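Local coordinates for protein endonuclease 2 (Arabidopsis thaliana, PDB 4CXP) that cleaves RNA and single-stranded DNA, and less efficiently double-stranded DNA, endonucleolytically to 5'-phosphorylated products with the help of three divalent metal ions, at residues L40-D45 with V118-G123; I125-H130 with I156-I161. All blocks are in the same frame, centred on the assembly; numbering follows the deposited sequence.

Interaction 1 of 2, residues L40-D45 with V118-G123; sequences LCLWAD and VSHFMG. With ZN (zinc ion), chain E; SO4 (sulfate ion), chain K.
His-120 ND1 donates to Cys-41 O over 2.8 Å, and the bond is close to linear, with an N-H...O angle of 169°. The carbonyl oxygen lies almost in the plane of the imidazole, so the ring is held at its edge by a main-chain acceptor while NE2, its other nitrogen, binds the zinc ion at 2.2 Å. With both nitrogens engaged the rotation of the ring is fixed, and the acceptor at ND1 probably makes NE2 a stronger donor to the metal. The CB of His-120 points toward the loop, and CG stands anti to the backbone N (chi1 -175°), where the ring begins. Ala-44 CB then sits over one face, offset toward the rim, in a CH-pi contact 3.9 Å from the ring centroid. Asp-45 supplies the second ligand: its OD1 meets the zinc at 2.4 Å, the carboxylate plane being turned 73° from the imidazole. OD1 also comes within 3.0 Å of His-120 NE2, a proximity explained by the shared metal and not by a hydrogen bond. Beside this, Cys-41, in a disulfide with Cys-10, has SG against Ser-119 CB in the conformers modelled here, each one of two. A type I turn from Leu-40 to Trp-43 includes Cys-41 and precedes Ala-44 and Asp-45. His-58 and Asp-124 contribute further zinc ligands, as in the metal cluster of S1/P1 nucleases. The contact thus fastens the loop between helix 19-28 and strand 60-62 onto helix 111-124, with His-6 of helix 3-15 stacked on His-120 and helix 233-262 packing against Ser-119.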
# COMPACT_ATOMS: atom_id res chain seq x y z
N LEU A 40 -7.70 9.52 7.38
CA LEU A 40 -7.78 10.04 6.01
C LEU A 40 -6.95 9.22 5.01
O LEU A 40 -6.72 9.64 3.89
CB LEU A 40 -7.33 11.48 5.98
CG LEU A 40 -8.36 12.46 6.52
CD1 LEU A 40 -7.73 13.83 6.70
CD2 LEU A 40 -9.58 12.56 5.60
N CYS A 41 -6.54 8.03 5.41
CA CYS A 41 -5.67 7.28 4.48
C CYS A 41 -6.43 6.57 3.36
O CYS A 41 -5.78 5.97 2.51
CB CYS A 41 -4.68 6.35 5.21
SG CYS A 41 -3.30 7.33 5.87
N LEU A 42 -7.75 6.74 3.29
CA LEU A 42 -8.56 6.34 2.12
C LEU A 42 -9.05 7.54 1.30
O LEU A 42 -9.71 7.35 0.28
CB LEU A 42 -9.75 5.45 2.52
CG LEU A 42 -10.03 4.22 1.66
CD1 LEU A 42 -8.89 3.24 1.60
CD2 LEU A 42 -11.28 3.53 2.17
N TRP A 43 -8.69 8.76 1.70
CA TRP A 43 -9.13 9.94 0.97
C TRP A 43 -8.79 9.84 -0.51
O TRP A 43 -9.62 10.17 -1.35
CB TRP A 43 -8.50 11.20 1.58
CG TRP A 43 -8.76 12.44 0.79
CD1 TRP A 43 -9.85 13.26 0.87
CD2 TRP A 43 -7.91 13.00 -0.22
NE1 TRP A 43 -9.74 14.28 -0.03
CE2 TRP A 43 -8.55 14.15 -0.71
CE3 TRP A 43 -6.67 12.64 -0.75
CZ2 TRP A 43 -8.01 14.94 -1.70
CZ3 TRP A 43 -6.14 13.42 -1.76
CH2 TRP A 43 -6.80 14.56 -2.21
N ALA A 44 -7.61 9.34 -0.85
CA ALA A 44 -7.25 9.29 -2.25
C ALA A 44 -8.22 8.44 -3.06
O ALA A 44 -8.51 8.73 -4.21
CB ALA A 44 -5.83 8.80 -2.44
N ASP A 45 -8.71 7.35 -2.47
CA ASP A 45 -9.68 6.53 -3.19
C ASP A 45 -10.99 7.30 -3.46
O ASP A 45 -11.64 7.03 -4.46
CB ASP A 45 -10.00 5.24 -2.44
CG ASP A 45 -9.04 4.13 -2.69
OD1 ASP A 45 -8.14 4.22 -3.54
OD2 ASP A 45 -9.20 3.12 -1.98
N VAL A 118 0.59 10.74 -0.71
CA VAL A 118 1.74 9.92 -0.51
C VAL A 118 1.45 8.81 0.52
O VAL A 118 1.95 7.70 0.38
CB VAL A 118 2.97 10.80 -0.23
CG1 VAL A 118 3.04 11.19 1.22
CG2 VAL A 118 4.22 10.09 -0.69
N SER A 119 0.63 9.11 1.53
CA SER A 119 0.30 8.12 2.54
C SER A 119 -0.47 6.96 1.92
O SER A 119 -0.17 5.80 2.17
CB SER A 119 -0.48 8.78 3.66
OG SER A 119 0.34 9.74 4.33
N HIS A 120 -1.47 7.27 1.12
CA HIS A 120 -2.25 6.24 0.46
C HIS A 120 -1.41 5.47 -0.56
O HIS A 120 -1.47 4.24 -0.60
CB HIS A 120 -3.46 6.88 -0.25
CG HIS A 120 -4.38 5.88 -0.86
ND1 HIS A 120 -5.43 5.34 -0.17
CD2 HIS A 120 -4.41 5.35 -2.10
CE1 HIS A 120 -6.07 4.49 -0.97
NE2 HIS A 120 -5.48 4.49 -2.15
N PHE A 121 -0.67 6.18 -1.39
CA PHE A 121 0.09 5.52 -2.45
C PHE A 121 1.25 4.69 -1.92
O PHE A 121 1.55 3.64 -2.49
CB PHE A 121 0.57 6.56 -3.48
CG PHE A 121 -0.55 7.20 -4.26
CD1 PHE A 121 -1.69 6.51 -4.62
CD2 PHE A 121 -0.44 8.52 -4.66
CE1 PHE A 121 -2.70 7.12 -5.34
CE2 PHE A 121 -1.45 9.14 -5.38
CZ PHE A 121 -2.58 8.44 -5.71
N MET A 122 1.89 5.11 -0.83
CA MET A 122 2.88 4.25 -0.20
C MET A 122 2.23 2.93 0.24
O MET A 122 2.84 1.87 0.18
CB MET A 122 3.53 4.93 0.99
CG MET A 122 4.69 4.12 1.56
SD MET A 122 6.07 3.92 0.41
CE MET A 122 6.81 5.55 0.56
N GLY A 123 0.97 2.98 0.67
CA GLY A 123 0.25 1.77 0.92
C GLY A 123 -0.04 0.96 -0.32
O GLY A 123 0.26 -0.23 -0.39
ZN ZN E . -5.98 3.24 -3.88
S SO4 K . -13.29 15.61 0.52
O1 SO4 K . -13.29 14.22 0.05
O2 SO4 K . -14.28 16.38 -0.27
O3 SO4 K . -11.96 16.22 0.37
O4 SO4 K . -13.68 15.65 1.95

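Interaction 2 of 2, residues I125-H130 with I156-I161. With ZN (zinc ion), chain F.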
# COMPACT_ATOMS: atom_id res chain seq x y z
N ILE A 125 1.36 0.83 -3.25
CA ILE A 125 2.50 0.23 -3.92
C ILE A 125 2.98 -1.02 -3.22
O ILE A 125 3.78 -1.77 -3.78
CB ILE A 125 3.63 1.25 -4.15
CG1 ILE A 125 4.55 0.81 -5.29
CG2 ILE A 125 4.40 1.52 -2.85
CD1 ILE A 125 5.49 1.91 -5.74
N HIS A 126 2.50 -1.28 -2.00
CA HIS A 126 2.80 -2.50 -1.27
C HIS A 126 1.78 -3.61 -1.44
O HIS A 126 2.03 -4.73 -1.00
CB HIS A 126 3.04 -2.20 0.23
CG HIS A 126 4.39 -1.62 0.49
ND1 HIS A 126 4.68 -0.29 0.38
CD2 HIS A 126 5.55 -2.24 0.78
CE1 HIS A 126 5.98 -0.11 0.60
NE2 HIS A 126 6.54 -1.28 0.84
N GLN A 127 0.64 -3.33 -2.05
CA GLN A 127 -0.34 -4.38 -2.31
C GLN A 127 0.15 -5.12 -3.56
O GLN A 127 0.28 -4.51 -4.61
CB GLN A 127 -1.73 -3.74 -2.52
CG GLN A 127 -2.94 -4.58 -2.17
CD GLN A 127 -3.27 -5.68 -3.16
OE1 GLN A 127 -2.43 -6.55 -3.42
NE2 GLN A 127 -4.48 -5.68 -3.69
N PRO A 128 0.51 -6.42 -3.46
CA PRO A 128 1.09 -7.08 -4.64
C PRO A 128 0.30 -6.91 -5.92
O PRO A 128 0.88 -6.71 -7.00
CB PRO A 128 1.18 -8.54 -4.19
CG PRO A 128 1.38 -8.43 -2.70
CD PRO A 128 0.48 -7.30 -2.29
N LEU A 129 -1.02 -7.01 -5.84
CA LEU A 129 -1.84 -6.90 -7.05
C LEU A 129 -2.09 -5.48 -7.52
O LEU A 129 -2.76 -5.29 -8.51
CB LEU A 129 -3.13 -7.71 -6.93
CG LEU A 129 -2.92 -9.22 -6.90
CD1 LEU A 129 -4.24 -9.93 -6.72
CD2 LEU A 129 -2.25 -9.73 -8.15
N HIS A 130 -1.50 -4.49 -6.85
CA HIS A 130 -1.38 -3.14 -7.40
C HIS A 130 -0.14 -2.97 -8.28
O HIS A 130 0.03 -1.91 -8.85
CB HIS A 130 -1.41 -2.08 -6.30
CG HIS A 130 -2.80 -1.75 -5.86
ND1 HIS A 130 -3.33 -0.49 -5.95
CD2 HIS A 130 -3.79 -2.53 -5.38
CE1 HIS A 130 -4.58 -0.51 -5.56
NE2 HIS A 130 -4.90 -1.74 -5.20
N ILE A 156 -9.72 -9.87 -2.96
CA ILE A 156 -9.24 -10.75 -1.89
C ILE A 156 -8.00 -10.15 -1.25
O ILE A 156 -7.86 -10.18 -0.03
CB ILE A 156 -9.05 -12.18 -2.44
CG1 ILE A 156 -10.43 -12.83 -2.63
CG2 ILE A 156 -8.16 -13.01 -1.54
CD1 ILE A 156 -10.42 -14.09 -3.45
N TRP A 157 -7.07 -9.64 -2.07
CA TRP A 157 -5.87 -9.01 -1.56
C TRP A 157 -6.11 -7.63 -0.98
O TRP A 157 -5.49 -7.27 0.03
CB TRP A 157 -4.80 -9.03 -2.66
CG TRP A 157 -4.18 -10.39 -2.76
CD1 TRP A 157 -4.70 -11.51 -3.36
CD2 TRP A 157 -2.99 -10.81 -2.09
NE1 TRP A 157 -3.87 -12.58 -3.13
CE2 TRP A 157 -2.82 -12.18 -2.36
CE3 TRP A 157 -2.03 -10.16 -1.30
CZ2 TRP A 157 -1.74 -12.90 -1.86
CZ3 TRP A 157 -0.96 -10.88 -0.83
CH2 TRP A 157 -0.82 -12.23 -1.11
N ASP A 158 -7.01 -6.84 -1.55
CA ASP A 158 -7.30 -5.53 -0.97
C ASP A 158 -7.96 -5.67 0.41
O ASP A 158 -7.66 -4.87 1.30
CB ASP A 158 -8.28 -4.72 -1.83
CG ASP A 158 -7.63 -3.89 -2.93
OD1 ASP A 158 -6.39 -3.69 -2.95
OD2 ASP A 158 -8.41 -3.38 -3.78
N SER A 159 -8.88 -6.63 0.53
CA SER A 159 -9.83 -6.65 1.62
C SER A 159 -10.08 -8.00 2.26
O SER A 159 -10.12 -8.10 3.49
CB SER A 159 -11.18 -6.09 1.13
OG SER A 159 -11.06 -4.72 0.80
N ASN A 160 -10.37 -9.06 1.50
CA ASN A 160 -10.93 -10.25 2.15
C ASN A 160 -9.98 -10.93 3.11
O ASN A 160 -10.40 -11.35 4.19
CB ASN A 160 -11.46 -11.30 1.17
CG ASN A 160 -12.59 -10.79 0.32
OD1 ASN A 160 -13.77 -10.83 0.71
ND2 ASN A 160 -12.26 -10.33 -0.83
N ILE A 161 -8.71 -11.08 2.74
CA ILE A 161 -7.76 -11.72 3.65
C ILE A 161 -7.72 -10.94 4.98
O ILE A 161 -7.83 -11.53 6.06
CB ILE A 161 -6.35 -11.84 3.05
CG1 ILE A 161 -6.36 -12.79 1.84
CG2 ILE A 161 -5.38 -12.31 4.10
CD1 ILE A 161 -5.11 -12.69 1.00
ZN ZN F . -6.93 -2.32 -4.96
O HOH W 1 -8.14 -1.40 -6.39
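The second zinc site of the nuclease joins the loop after helix 111-124, which ends in a short 3-10 segment, to helix 153-169. His-130 NE2 binds the metal at 2.1 Å, and Asp-158 grips it with both carboxylate oxygens, OD2 at 2.2 Å and OD1 at a longer 2.5 Å. A water and His-154 are further ligands. Gln-127 acts from the second shell: its NE2 donates to Asp-158 OD1 over 2.9 Å in a nearly straight bond (176°). The amide plane stands at 90° to the carboxylate, and NE2 meets OD1 from above the carboxylate plane; this oxygen also accepts from the N terminus of Trp-1. The glutamine chain bends at chi2 (-75°), which places CD near Asp-158 OD1, and the other end, OE1, accepts from Leu-129 N at 2.8 Å, fixing the orientation of the amide. Around this polar core, Leu-129 CD1 touches Trp-157 CD1 at 3.7 Å, while Pro-128 CG lies 3.9 Å from Trp-157 CZ3. The indole NE1 is hydrogen-bonded to Tyr-235 OH, and His-130 ND1 to His-58 O. Two histidines and a chelating aspartate, braced by a second-shell amide, form one metal centre of the trinuclear site of the S1/P1 nuclease family.

From the N terminus, the chain first reaches 40-45, and interaction 1 closes on 118-123 after 72 intervening residues, which include strand 60-62 and helix 85-96. Interaction 2 opens directly afterwards, as 125-130 follows 118-123 with Asp-124 alone between them, and closes a shorter loop of 25 residues, 11 of them in strands, at 156-161. The two loops are therefore in series, neither nested nor crossed, with centres 14 Å apart. Asp-124, at the junction, binds the zinc of interaction 1 and another zinc shared with Trp-1 and His-6. Together the contacts tie an early loop, helix 111-124 and helix 153-169 around the metal cluster.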